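Local coordinates for protein alginase (Pseudoalteromonas, PDB 4Q8K) that cleaves the polysaccharide alginate as a bacterial lyase of polysaccharide lyase family 18, with a calcium ion bound in its structure, at residues T143-I148 / T360-T365; V207-V212 / N286-N291; V214-G219 / T353-T358. One frame throughout, in Å; residues are numbered along the deposited sequence.

Interaction 1. Residues T143-I148 / T360-T365; sequences TIPSSI and TNVSYT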
loop_
_atom_site.group_PDB
_atom_site.type_symbol
_atom_site.label_atom_id
_atom_site.label_comp_id
_atom_site.label_asym_id
_atom_site.label_seq_id
_atom_site.Cartn_x
_atom_site.Cartn_y
_atom_site.Cartn_z
ATOM N N THR A 143 -3.420 -12.939 -16.938
ATOM C CA THR A 143 -2.517 -13.571 -16.008
ATOM C C THR A 143 -1.596 -12.585 -15.319
ATOM O O THR A 143 -1.172 -11.615 -15.889
ATOM C CB THR A 143 -1.687 -14.701 -16.655
ATOM O OG1 THR A 143 -0.997 -14.223 -17.807
ATOM C CG2 THR A 143 -2.559 -15.825 -17.057
ATOM N N ILE A 144 -1.286 -12.853 -14.074
ATOM C CA ILE A 144 -0.364 -12.006 -13.331
ATOM C C ILE A 144 0.995 -11.911 -14.035
ATOM O O ILE A 144 1.593 -12.934 -14.375
ATOM C CB ILE A 144 -0.177 -12.514 -11.892
ATOM C CG1 ILE A 144 -1.533 -12.606 -11.186
ATOM C CG2 ILE A 144 0.760 -11.595 -11.128
ATOM C CD1 ILE A 144 -2.259 -11.275 -11.072
ATOM N N PRO A 145 1.471 -10.700 -14.273
ATOM C CA PRO A 145 2.748 -10.526 -14.954
ATOM C C PRO A 145 3.865 -11.388 -14.362
ATOM O O PRO A 145 3.950 -11.561 -13.177
ATOM C CB PRO A 145 3.083 -9.079 -14.685
ATOM C CG PRO A 145 1.794 -8.403 -14.508
ATOM C CD PRO A 145 0.864 -9.415 -13.917
ATOM N N SER A 146 4.755 -11.866 -15.215
ATOM C CA SER A 146 5.861 -12.668 -14.762
ATOM C C SER A 146 6.856 -11.882 -13.902
ATOM O O SER A 146 7.499 -12.428 -13.079
ATOM C CB SER A 146 6.511 -13.371 -15.958
ATOM O OG SER A 146 7.901 -13.312 -15.931
ATOM N N SER A 147 6.987 -10.595 -14.120
ATOM C CA SER A 147 7.877 -9.793 -13.279
ATOM C C SER A 147 7.561 -9.970 -11.796
ATOM O O SER A 147 8.441 -9.866 -10.937
ATOM C CB SER A 147 7.764 -8.316 -13.650
ATOM O OG SER A 147 6.457 -7.843 -13.377
ATOM N N ILE A 148 6.297 -10.255 -11.507
ATOM C CA ILE A 148 5.864 -10.503 -10.139
ATOM C C ILE A 148 6.001 -11.968 -9.767
ATOM O O ILE A 148 6.664 -12.312 -8.780
ATOM C CB ILE A 148 4.402 -10.082 -9.949
ATOM C CG1 ILE A 148 4.261 -8.577 -10.190
ATOM C CG2 ILE A 148 3.921 -10.458 -8.553
ATOM C CD1 ILE A 148 2.826 -8.103 -10.283
ATOM N N THR A 360 -6.437 -8.227 -9.260
ATOM C CA THR A 360 -6.603 -8.891 -10.540
ATOM C C THR A 360 -6.327 -7.880 -11.653
ATOM O O THR A 360 -6.146 -6.682 -11.387
ATOM C CB THR A 360 -8.033 -9.426 -10.706
ATOM O OG1 THR A 360 -8.969 -8.379 -10.420
ATOM C CG2 THR A 360 -8.287 -10.612 -9.756
ATOM N N ASN A 361 -6.301 -8.358 -12.897
ATOM C CA ASN A 361 -5.987 -7.499 -14.037
ATOM C C ASN A 361 -4.797 -6.612 -13.715
ATOM O O ASN A 361 -4.865 -5.389 -13.835
ATOM C CB ASN A 361 -7.179 -6.620 -14.403
ATOM C CG ASN A 361 -8.421 -7.418 -14.720
ATOM O OD1 ASN A 361 -9.532 -7.023 -14.358
ATOM N ND2 ASN A 361 -8.246 -8.551 -15.390
ATOM N N VAL A 362 -3.710 -7.235 -13.290
ATOM C CA VAL A 362 -2.548 -6.499 -12.841
ATOM C C VAL A 362 -1.562 -6.276 -13.980
ATOM O O VAL A 362 -1.304 -7.183 -14.771
ATOM C CB VAL A 362 -1.848 -7.256 -11.710
ATOM C CG1 VAL A 362 -0.654 -6.471 -11.191
ATOM C CG2 VAL A 362 -2.845 -7.538 -10.591
ATOM N N SER A 363 -1.019 -5.068 -14.065
ATOM C CA SER A 363 0.096 -4.809 -14.967
ATOM C C SER A 363 1.162 -3.945 -14.304
ATOM O O SER A 363 0.878 -3.135 -13.429
ATOM C CB SER A 363 -0.381 -4.188 -16.285
ATOM O OG SER A 363 -1.062 -2.973 -16.053
ATOM N N TYR A 364 2.398 -4.166 -14.683
ATOM C CA TYR A 364 3.489 -3.353 -14.222
ATOM C C TYR A 364 4.492 -3.169 -15.329
ATOM O O TYR A 364 4.900 -4.105 -15.929
ATOM C CB TYR A 364 4.187 -3.952 -13.003
ATOM C CG TYR A 364 5.279 -3.102 -12.491
ATOM C CD1 TYR A 364 5.032 -1.970 -11.765
ATOM C CD2 TYR A 364 6.578 -3.409 -12.761
ATOM C CE1 TYR A 364 6.061 -1.197 -11.301
ATOM C CE2 TYR A 364 7.603 -2.641 -12.323
ATOM C CZ TYR A 364 7.358 -1.536 -11.600
ATOM O OH TYR A 364 8.410 -0.783 -11.210
ATOM N N THR A 365 4.855 -1.933 -15.592
ATOM C CA THR A 365 5.934 -1.656 -16.518
ATOM C C THR A 365 6.928 -0.736 -15.894
ATOM O O THR A 365 6.584 0.124 -15.139
ATOM C CB THR A 365 5.450 -1.009 -17.829
ATOM O OG1 THR A 365 5.103 0.330 -17.573
ATOM C CG2 THR A 365 4.288 -1.685 -18.390
HETATM O O HOH W 1 6.156 -6.412 -15.403
#
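I144, P145 and I148 converge on V362, where the first modelled residues of the chain come to rest on strand 355-368 in the two-sheet antiparallel sandwich of an alginate lyase of the concanavalin-like clan. The core of the contact is apolar, and V362 meets a different partner with each branch. Its CG2 lies 3.8 Å from CD1 of I144, the two side chains crossing obliquely. Its CG1 is anti to the backbone N (chi1 -178°), which brings it to 3.9 Å from CD1 of I148; that side chain crosses V362 at about a right angle. V362 also touches F208 in the neighbouring strand, while I148 continues to Y191 and F319 of the other sheet, so the short helix 146-149 bears on both layers.

The pyrrolidine ring of P145 packs against backbone. Its CD approaches the carbonyl O of V362 to 3.2 Å, and CG faces CA of S363 at 4.0 Å. P145 also occupies the N-cap position of the helix, where its O accepts the N-H of I148 at 3.2 Å; the residue that leans on the strand is thus the one from which the helix starts.

No direct hydrogen bond joins the segments. The Y364 ring is packed edge-to-face with F154, and its OH is hydrogen-bonded to E206 and R366; S147 OG stands obliquely to this ring at 4.5 Å from CD2. The polar link is indirect: a water hydrogen-bonded to S147 OG donates to the backbone O of Y364, 2.7 Å away.

Interaction 2. Residues V207-V212 / N286-N291; sequences VFEATV and NLRVVN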
loop_
_atom_site.group_PDB
_atom_site.type_symbol
_atom_site.label_atom_id
_atom_site.label_comp_id
_atom_site.label_asym_id
_atom_site.label_seq_id
_atom_site.Cartn_x
_atom_site.Cartn_y
_atom_site.Cartn_z
ATOM N N VAL A 207 4.532 2.221 -14.467
ATOM C CA VAL A 207 3.086 2.207 -14.423
ATOM C C VAL A 207 2.648 0.939 -13.706
ATOM O O VAL A 207 3.051 -0.163 -14.093
ATOM C CB VAL A 207 2.485 2.190 -15.837
ATOM C CG1 VAL A 207 0.968 2.090 -15.771
ATOM C CG2 VAL A 207 2.919 3.433 -16.625
ATOM N N PHE A 208 1.846 1.091 -12.654
ATOM C CA PHE A 208 1.226 -0.050 -12.002
ATOM C C PHE A 208 -0.278 0.138 -12.085
ATOM O O PHE A 208 -0.792 1.217 -11.786
ATOM C CB PHE A 208 1.663 -0.161 -10.536
ATOM C CG PHE A 208 0.949 -1.249 -9.764
ATOM C CD1 PHE A 208 1.442 -2.536 -9.750
ATOM C CD2 PHE A 208 -0.211 -0.973 -9.045
ATOM C CE1 PHE A 208 0.792 -3.546 -9.030
ATOM C CE2 PHE A 208 -0.868 -1.963 -8.340
ATOM C CZ PHE A 208 -0.362 -3.257 -8.331
ATOM N N GLU A 209 -0.975 -0.903 -12.526
ATOM C CA GLU A 209 -2.424 -0.885 -12.553
ATOM C C GLU A 209 -2.949 -2.203 -12.016
ATOM O O GLU A 209 -2.364 -3.256 -12.267
ATOM C CB GLU A 209 -2.956 -0.636 -13.968
ATOM C CG GLU A 209 -4.474 -0.465 -14.021
ATOM C CD GLU A 209 -4.960 0.269 -15.261
ATOM O OE1 GLU A 209 -4.151 0.517 -16.182
ATOM O OE2 GLU A 209 -6.162 0.608 -15.303
ATOM N N ALA A 210 -4.044 -2.131 -11.268
ATOM C CA ALA A 210 -4.679 -3.314 -10.726
ATOM C C ALA A 210 -6.151 -3.049 -10.440
ATOM O O ALA A 210 -6.555 -1.915 -10.152
ATOM C CB ALA A 210 -3.963 -3.760 -9.462
ATOM N N THR A 211 -6.950 -4.097 -10.573
ATOM C CA THR A 211 -8.313 -4.127 -10.078
ATOM C C THR A 211 -8.224 -4.646 -8.642
ATOM O O THR A 211 -7.729 -5.757 -8.395
ATOM C CB THR A 211 -9.175 -5.061 -10.947
ATOM O OG1 THR A 211 -9.309 -4.493 -12.256
ATOM C CG2 THR A 211 -10.556 -5.272 -10.348
ATOM N N VAL A 212 -8.672 -3.825 -7.697
ATOM C CA VAL A 212 -8.446 -4.090 -6.285
ATOM C C VAL A 212 -9.739 -4.291 -5.512
ATOM O O VAL A 212 -10.572 -3.388 -5.435
ATOM C CB VAL A 212 -7.666 -2.925 -5.608
ATOM C CG1 VAL A 212 -7.358 -3.268 -4.149
ATOM C CG2 VAL A 212 -6.390 -2.607 -6.360
ATOM N N ASN A 286 -10.574 0.392 -9.300
ATOM C CA ASN A 286 -9.408 0.332 -10.160
ATOM C C ASN A 286 -8.331 1.281 -9.669
ATOM O O ASN A 286 -8.604 2.447 -9.366
ATOM C CB ASN A 286 -9.791 0.679 -11.604
ATOM C CG ASN A 286 -8.716 0.291 -12.603
ATOM O OD1 ASN A 286 -8.583 -0.881 -12.958
ATOM N ND2 ASN A 286 -7.947 1.272 -13.066
ATOM N N LEU A 287 -7.105 0.775 -9.583
ATOM C CA LEU A 287 -5.974 1.569 -9.132
ATOM C C LEU A 287 -4.928 1.710 -10.231
ATOM O O LEU A 287 -4.477 0.722 -10.798
ATOM C CB LEU A 287 -5.323 0.936 -7.895
ATOM C CG LEU A 287 -4.095 1.667 -7.342
ATOM C CD1 LEU A 287 -4.449 3.037 -6.803
ATOM C CD2 LEU A 287 -3.450 0.818 -6.237
ATOM N N ARG A 288 -4.543 2.941 -10.528
ATOM C CA ARG A 288 -3.440 3.184 -11.457
ATOM C C ARG A 288 -2.439 4.153 -10.843
ATOM O O ARG A 288 -2.786 5.274 -10.478
ATOM C CB ARG A 288 -3.942 3.720 -12.808
ATOM C CG ARG A 288 -2.846 3.824 -13.872
ATOM C CD ARG A 288 -3.443 3.987 -15.281
ATOM N NE ARG A 288 -2.431 3.848 -16.332
ATOM C CZ ARG A 288 -1.847 4.879 -16.925
ATOM N NH1 ARG A 288 -0.928 4.698 -17.869
ATOM N NH2 ARG A 288 -2.191 6.107 -16.570
ATOM N N VAL A 289 -1.193 3.711 -10.731
ATOM C CA VAL A 289 -0.130 4.538 -10.190
ATOM C C VAL A 289 0.925 4.709 -11.262
ATOM O O VAL A 289 1.440 3.724 -11.791
ATOM C CB VAL A 289 0.519 3.876 -8.953
ATOM C CG1 VAL A 289 1.638 4.741 -8.410
ATOM C CG2 VAL A 289 -0.531 3.629 -7.884
ATOM N N VAL A 290 1.237 5.958 -11.585
ATOM C CA VAL A 290 2.263 6.247 -12.576
ATOM C C VAL A 290 3.366 7.095 -11.974
ATOM O O VAL A 290 3.096 8.104 -11.326
ATOM C CB VAL A 290 1.673 7.006 -13.783
ATOM C CG1 VAL A 290 2.751 7.240 -14.829
ATOM C CG2 VAL A 290 0.488 6.242 -14.366
ATOM N N ASN A 291 4.609 6.672 -12.170
ATOM C CA ASN A 291 5.749 7.503 -11.859
ATOM C C ASN A 291 6.403 7.902 -13.164
ATOM O O ASN A 291 7.136 7.112 -13.745
ATOM C CB ASN A 291 6.779 6.764 -11.015
ATOM C CG ASN A 291 8.060 7.559 -10.860
ATOM O OD1 ASN A 291 8.059 8.792 -10.958
ATOM N ND2 ASN A 291 9.164 6.861 -10.637
HETATM O O HOH W 2 -6.997 -3.178 -13.650
#
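The carbonyl O of F208 is held by two donors of the facing strand: the N-H of V289 at 2.7 Å, nearly straight, and the weaker CA-H of R288, whose CA lies 3.3 Å away. The O of L287 is met likewise, by N of A210 at 2.9 Å and by CA of E209 at 3.1 Å. F208 with V289 and A210 with L287 are hydrogen-bonded pairs of antiparallel strands. Their side chains face the second sheet of the sandwich: F208 meets the rings of F317 and F319, L287 touches I224, and CG2 of V212 rests 4.0 Å from CB of L287.

The other face bears V207, E209, T211, N286, R288 and V290 and is mixed, its polar groups gathered around E209. The extended E209 chain (CG anti to the backbone N, chi1 -174°) spreads its carboxylate between two neighbours: OE2 accepts ND2 of N286 at 2.9 Å on its anti side, and OE1 makes a long salt bridge to NE of R288 at 3.8 Å. V290 CG2 lies over one guanidinium face, 3.5 Å above its plane. A water joins T211 OG1 to N286 OD1. With R288 so distant, the amide bond probably fixes the carboxylate, and the arginine adds mainly electrostatic attraction.

Interaction 3. Residues V214-G219 / T353-T358; sequences VEMSDG and TESKVT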
loop_
_atom_site.group_PDB
_atom_site.type_symbol
_atom_site.label_atom_id
_atom_site.label_comp_id
_atom_site.label_asym_id
_atom_site.label_seq_id
_atom_site.Cartn_x
_atom_site.Cartn_y
_atom_site.Cartn_z
ATOM N N VAL A 214 -11.223 -5.082 -1.695
ATOM C CA VAL A 214 -10.780 -5.016 -0.311
ATOM C C VAL A 214 -11.868 -5.542 0.608
ATOM O O VAL A 214 -13.012 -5.113 0.530
ATOM C CB VAL A 214 -10.391 -3.574 0.107
ATOM C CG1 VAL A 214 -9.919 -3.550 1.548
ATOM C CG2 VAL A 214 -9.303 -3.009 -0.815
ATOM N N GLU A 215 -11.508 -6.507 1.450
ATOM C CA GLU A 215 -12.412 -7.016 2.472
ATOM C C GLU A 215 -11.686 -6.846 3.796
ATOM O O GLU A 215 -10.607 -7.409 3.993
ATOM C CB GLU A 215 -12.725 -8.489 2.232
ATOM C CG GLU A 215 -13.435 -8.784 0.921
ATOM C CD GLU A 215 -13.377 -10.260 0.568
ATOM O OE1 GLU A 215 -14.282 -11.006 0.998
ATOM O OE2 GLU A 215 -12.414 -10.681 -0.114
ATOM N N MET A 216 -12.251 -6.045 4.695
ATOM C CA MET A 216 -11.546 -5.713 5.931
ATOM C C MET A 216 -12.507 -5.308 7.041
ATOM O O MET A 216 -13.509 -4.639 6.791
ATOM C CB MET A 216 -10.532 -4.587 5.685
ATOM C CG MET A 216 -9.742 -4.151 6.918
ATOM S SD MET A 216 -8.133 -3.396 6.550
ATOM C CE MET A 216 -8.611 -2.036 5.474
ATOM N N SER A 217 -12.172 -5.700 8.268
ATOM C CA SER A 217 -12.958 -5.333 9.446
ATOM C C SER A 217 -13.080 -3.827 9.624
ATOM O O SER A 217 -12.160 -3.073 9.298
ATOM C CB SER A 217 -12.306 -5.900 10.706
ATOM O OG SER A 217 -12.057 -7.283 10.576
ATOM N N ASP A 218 -14.210 -3.391 10.175
ATOM C CA ASP A 218 -14.382 -1.988 10.545
ATOM C C ASP A 218 -13.153 -1.471 11.291
ATOM O O ASP A 218 -12.609 -2.154 12.177
ATOM C CB ASP A 218 -15.631 -1.793 11.419
ATOM C CG ASP A 218 -16.930 -2.110 10.683
ATOM O OD1 ASP A 218 -16.908 -2.341 9.459
ATOM O OD2 ASP A 218 -17.993 -2.129 11.336
ATOM N N GLY A 219 -12.715 -0.271 10.928
ATOM C CA GLY A 219 -11.621 0.401 11.609
ATOM C C GLY A 219 -10.252 0.072 11.042
ATOM O O GLY A 219 -9.251 0.670 11.443
ATOM N N THR A 353 -9.971 -8.669 12.280
ATOM C CA THR A 353 -9.936 -10.116 12.086
ATOM C C THR A 353 -10.024 -10.480 10.614
ATOM O O THR A 353 -9.934 -11.653 10.254
ATOM C CB THR A 353 -11.095 -10.822 12.831
ATOM O OG1 THR A 353 -12.349 -10.272 12.400
ATOM C CG2 THR A 353 -10.955 -10.653 14.343
ATOM N N GLU A 354 -10.222 -9.469 9.768
ATOM C CA GLU A 354 -10.278 -9.671 8.329
ATOM C C GLU A 354 -9.508 -8.543 7.665
ATOM O O GLU A 354 -9.709 -7.380 7.992
ATOM C CB GLU A 354 -11.733 -9.677 7.834
ATOM C CG GLU A 354 -11.906 -10.031 6.360
ATOM C CD GLU A 354 -13.337 -9.846 5.871
ATOM O OE1 GLU A 354 -13.782 -10.647 5.028
ATOM O OE2 GLU A 354 -14.016 -8.895 6.321
ATOM N N SER A 355 -8.603 -8.893 6.756
ATOM C CA SER A 355 -7.911 -7.895 5.942
ATOM C C SER A 355 -7.324 -8.577 4.717
ATOM O O SER A 355 -6.193 -9.068 4.743
ATOM C CB SER A 355 -6.814 -7.179 6.724
ATOM O OG SER A 355 -6.191 -6.177 5.913
ATOM N N LYS A 356 -8.115 -8.614 3.654
ATOM C CA LYS A 356 -7.740 -9.321 2.447
ATOM C C LYS A 356 -7.818 -8.375 1.260
ATOM O O LYS A 356 -8.901 -7.907 0.905
ATOM C CB LYS A 356 -8.666 -10.517 2.217
ATOM C CG LYS A 356 -8.346 -11.297 0.947
ATOM C CD LYS A 356 -9.406 -12.336 0.641
ATOM C CE LYS A 356 -9.375 -13.460 1.667
ATOM N NZ LYS A 356 -10.246 -14.599 1.266
ATOM N N VAL A 357 -6.665 -8.091 0.665
ATOM C CA VAL A 357 -6.613 -7.314 -0.573
ATOM C C VAL A 357 -6.398 -8.264 -1.759
ATOM O O VAL A 357 -5.395 -8.976 -1.825
ATOM C CB VAL A 357 -5.516 -6.230 -0.534
ATOM C CG1 VAL A 357 -5.407 -5.506 -1.884
ATOM C CG2 VAL A 357 -5.803 -5.221 0.574
ATOM N N THR A 358 -7.356 -8.276 -2.679
ATOM C CA THR A 358 -7.295 -9.151 -3.844
ATOM C C THR A 358 -7.038 -8.312 -5.087
ATOM O O THR A 358 -7.782 -7.379 -5.369
ATOM C CB THR A 358 -8.610 -9.927 -4.031
ATOM O OG1 THR A 358 -8.876 -10.710 -2.862
ATOM C CG2 THR A 358 -8.524 -10.855 -5.233
HETATM O O HOH W 3 -10.390 -9.164 -1.114
HETATM O O HOH W 4 -12.910 -13.284 1.904
HETATM O O HOH W 5 -15.848 -11.057 3.072
#
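E215 and K356 form a hydrogen-bonded pair between strands 214-216 and 355-358, which run antiparallel (177°) with their axes 4.7 Å apart: K356 N reaches E215 O at 2.8 Å, and the return bond runs from E215 N to K356 O. Past the end of the strand, S217 N still bonds to E354 O, though well tilted from that carbonyl plane.

S217 closes the pairing with its side chain. OG is anti to its own carbonyl carbon (chi1 -52°), and as an acceptor it receives two successive amides, N of T353 and N of E354, both at 3.0 Å. The bonds are bent, as expected when one oxygen serves two adjacent N-H groups.

On the polar face, E215 and K356 lie side by side and point the same way, with OE2 of E215 3.5 Å from CD of K356. Their charges do not touch; a water carries the link, donating to E215 OE1 and accepting from K356 NZ. OE1 of E215 also stands 4.1 Å from OE1 of E354, and a second water donates to both, which would ease the repulsion between the two carboxylates, whose planes are 57° apart. A third water is hydrogen-bonded to T358 OG1.

The opposite face is buried against the second sheet. V214 meets V357 through their CG2 methyls, and SD of M216 lies 3.5 Å from OG of S355, a hydroxyl hydrogen-bonded to N321; M216 and S355 both touch L323. Beyond the strand, G219 N is bonded to D242, a calcium ligand. With one face against the second sheet and the other carrying water-bridged charges, the pair belongs to the concanavalin-like antiparallel beta sandwich of this alginate lyase, here ending near the metal site.

All three interactions share one antiparallel sheet. Interaction 3 pairs its neighbouring strands 204-216 and 355-368; interaction 2 joins 204-216 to its other neighbour, 284-292; interaction 1 sets the start of the modelled chain on 355-368. Interactions 1 and 2 adjoin through bonds of T360 O with T211 N and of S363 N with E209 O. Each contact is partly buried: F208, L287, V214, M216, V362 and I148 lie inside, N286 and T353 at exposed margins. Interactions 2 and 3 combine backbone pairing with one face turned to the second sheet and one carrying charged residues, bridged by an amide and a distant arginine in 2, largely by water in 3. Interaction 1 relies on apolar packing, its centre farthest from that of the chain.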